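Local structure of beta-lactamase (Burkholderia cenocepacia, 5E2G) at residues Y274-A277 with L278-L282. The protein probably hydrolyses beta-lactams to substituted beta-amino acids, and belongs to the class C beta-lactamase family. Numbering follows the deposited sequence.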
ATOM      1  N   TYR A 274      16.586   6.174  -8.796  1.00 21.35           N
ATOM      2  CA  TYR A 274      16.390   7.617  -8.854  1.00 22.53           C
ATOM      3  C   TYR A 274      17.699   8.317  -9.218  1.00 25.99           C
ATOM      4  O   TYR A 274      18.749   7.965  -8.686  1.00 26.30           O
ATOM      5  CB  TYR A 274      15.869   8.151  -7.529  1.00 20.35           C
ATOM      6  CG  TYR A 274      15.512   9.615  -7.588  1.00 23.48           C
ATOM      7  CD1 TYR A 274      14.253  10.022  -8.009  1.00 22.34           C
ATOM      8  CD2 TYR A 274      16.439  10.597  -7.239  1.00 25.59           C
ATOM      9  CE1 TYR A 274      13.919  11.357  -8.071  1.00 25.03           C
ATOM     10  CE2 TYR A 274      16.111  11.940  -7.304  1.00 28.40           C
ATOM     11  CZ  TYR A 274      14.849  12.312  -7.720  1.00 28.59           C
ATOM     12  OH  TYR A 274      14.501  13.641  -7.785  1.00 33.04           O
ATOM     13  N   PRO A 275      17.647   9.314 -10.123  1.00 27.04           N
ATOM     14  CA  PRO A 275      16.497   9.911 -10.826  1.00 26.71           C
ATOM     15  C   PRO A 275      15.805   8.952 -11.795  1.00 25.04           C
ATOM     16  O   PRO A 275      16.452   8.046 -12.319  1.00 25.55           O
ATOM     17  CB  PRO A 275      17.120  11.084 -11.596  1.00 29.65           C
ATOM     18  CG  PRO A 275      18.485  11.273 -11.013  1.00 31.54           C
ATOM     19  CD  PRO A 275      18.916   9.928 -10.541  1.00 30.63           C
ATOM     20  N   VAL A 276      14.512   9.160 -12.039  1.00 23.48           N
ATOM     21  CA  VAL A 276      13.686   8.220 -12.785  1.00 23.32           C
ATOM     22  C   VAL A 276      12.975   8.964 -13.911  1.00 26.04           C
ATOM     23  O   VAL A 276      12.415  10.044 -13.685  1.00 27.44           O
ATOM     24  CB  VAL A 276      12.672   7.523 -11.854  1.00 22.47           C
ATOM     25  CG1 VAL A 276      11.945   8.556 -10.995  1.00 19.19           C
ATOM     26  CG2 VAL A 276      11.693   6.669 -12.649  1.00 25.86           C
ATOM     27  N   ALA A 277      13.004   8.391 -15.121  1.00 24.43           N
ATOM     28  CA  ALA A 277      12.299   8.975 -16.259  1.00 17.19           C
ATOM     29  C   ALA A 277      10.830   8.607 -16.203  1.00 16.86           C
ATOM     30  O   ALA A 277      10.472   7.500 -15.790  1.00 27.83           O
ATOM     31  CB  ALA A 277      12.892   8.499 -17.585  1.00 26.95           C
ATOM     32  N   LEU A 278       9.973   9.535 -16.617  1.00 19.60           N
ATOM     33  CA  LEU A 278       8.539   9.255 -16.562  1.00 23.15           C
ATOM     34  C   LEU A 278       8.142   7.979 -17.303  1.00 22.12           C
ATOM     35  O   LEU A 278       7.364   7.191 -16.740  1.00 22.01           O
ATOM     36  CB  LEU A 278       7.740  10.463 -17.069  1.00 24.02           C
ATOM     37  CG  LEU A 278       6.223  10.219 -17.034  1.00 22.92           C
ATOM     38  CD1 LEU A 278       5.762   9.878 -15.628  1.00 18.08           C
ATOM     39  CD2 LEU A 278       5.451  11.414 -17.585  1.00 26.41           C
ATOM     40  N   PRO A 279       8.631   7.696 -18.523  1.00 24.24           N
ATOM     41  CA  PRO A 279       8.271   6.418 -19.159  1.00 21.14           C
ATOM     42  C   PRO A 279       8.557   5.215 -18.279  1.00 20.97           C
ATOM     43  O   PRO A 279       7.849   4.208 -18.371  1.00 22.84           O
ATOM     44  CB  PRO A 279       9.123   6.406 -20.434  1.00 20.21           C
ATOM     45  CG  PRO A 279       9.418   7.831 -20.714  1.00 20.12           C
ATOM     46  CD  PRO A 279       9.522   8.500 -19.387  1.00 21.56           C
ATOM     47  N   THR A 280       9.566   5.295 -17.410  1.00 20.76           N
ATOM     48  CA  THR A 280       9.836   4.183 -16.509  1.00 21.02           C
ATOM     49  C   THR A 280       8.679   3.971 -15.547  1.00 20.04           C
ATOM     50  O   THR A 280       8.254   2.833 -15.316  1.00 18.66           O
ATOM     51  CB  THR A 280      11.131   4.424 -15.741  1.00 17.24           C
ATOM     52  OG1 THR A 280      12.228   4.387 -16.650  1.00 18.16           O
ATOM     53  CG2 THR A 280      11.325   3.346 -14.723  1.00 17.50           C
ATOM     54  N   LEU A 281       8.142   5.061 -14.996  1.00 21.64           N
ATOM     55  CA  LEU A 281       7.036   4.954 -14.050  1.00 18.48           C
ATOM     56  C   LEU A 281       5.752   4.555 -14.748  1.00 18.55           C
ATOM     57  O   LEU A 281       4.985   3.740 -14.228  1.00 19.08           O
ATOM     58  CB  LEU A 281       6.839   6.279 -13.322  1.00 17.76           C
ATOM     59  CG  LEU A 281       8.043   6.764 -12.525  1.00 18.11           C
ATOM     60  CD1 LEU A 281       7.749   8.127 -11.947  1.00 17.15           C
ATOM     61  CD2 LEU A 281       8.386   5.774 -11.419  1.00 16.08           C
ATOM     62  N   LEU A 282       5.496   5.130 -15.924  1.00 20.10           N
ATOM     63  CA  LEU A 282       4.298   4.765 -16.664  1.00 20.52           C
ATOM     64  C   LEU A 282       4.299   3.276 -16.986  1.00 22.17           C
ATOM     65  O   LEU A 282       3.290   2.592 -16.789  1.00 27.43           O
ATOM     66  CB  LEU A 282       4.188   5.606 -17.942  1.00 18.48           C
ATOM     67  CG  LEU A 282       4.231   7.130 -17.768  1.00 20.71           C
ATOM     68  CD1 LEU A 282       4.318   7.836 -19.097  1.00 18.22           C
ATOM     69  CD2 LEU A 282       3.031   7.630 -16.999  1.00 25.38           C
TER
HETATM   70  O   HOH W   1      14.411   6.498 -15.716  1.00 25.85           O
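At the N-terminus of helix 278-284, Ala277 sits in the N-cap position and turns its carbonyl into the first turn. Thr280 N donates to Ala277 O at 2.9 Å, bent to 130° at the hydrogen and arriving from well above the carbonyl plane, while Leu281 N reaches the same oxygen at 3.5 Å in a weak bond. Pro279, which has no N-H to give, lays its ring carbon CD 3.8 Å from Ala277 CB on the outer side of the turn. The chain runs from the end of strand 270-273 through a short loop into helix 278-284; in this class C family member the large antiparallel sheet includes strands 270-273 and 309-316, and Leu281 touches Tyr272 and Trp310 on them as well as Val348 of helix 344-357. The inward side is apolar. With CG2 anti to the backbone N (CG1 has chi1 49°), Val276 places that methyl against the CG-CD2 branch of Leu281, meeting CD2 at 3.6 Å and CG at 3.7 Å, the two side chains crossing at about a right angle. The same methyl lies 3.9 Å from Thr280 CB. Trp310 also touches Val276, and Tyr352 of helix 344-357 packs on Leu281 while its hydroxyl hydrogen-bonds Val276 O. On the polar side, a water lies 3.2 Å from Thr280 OG1.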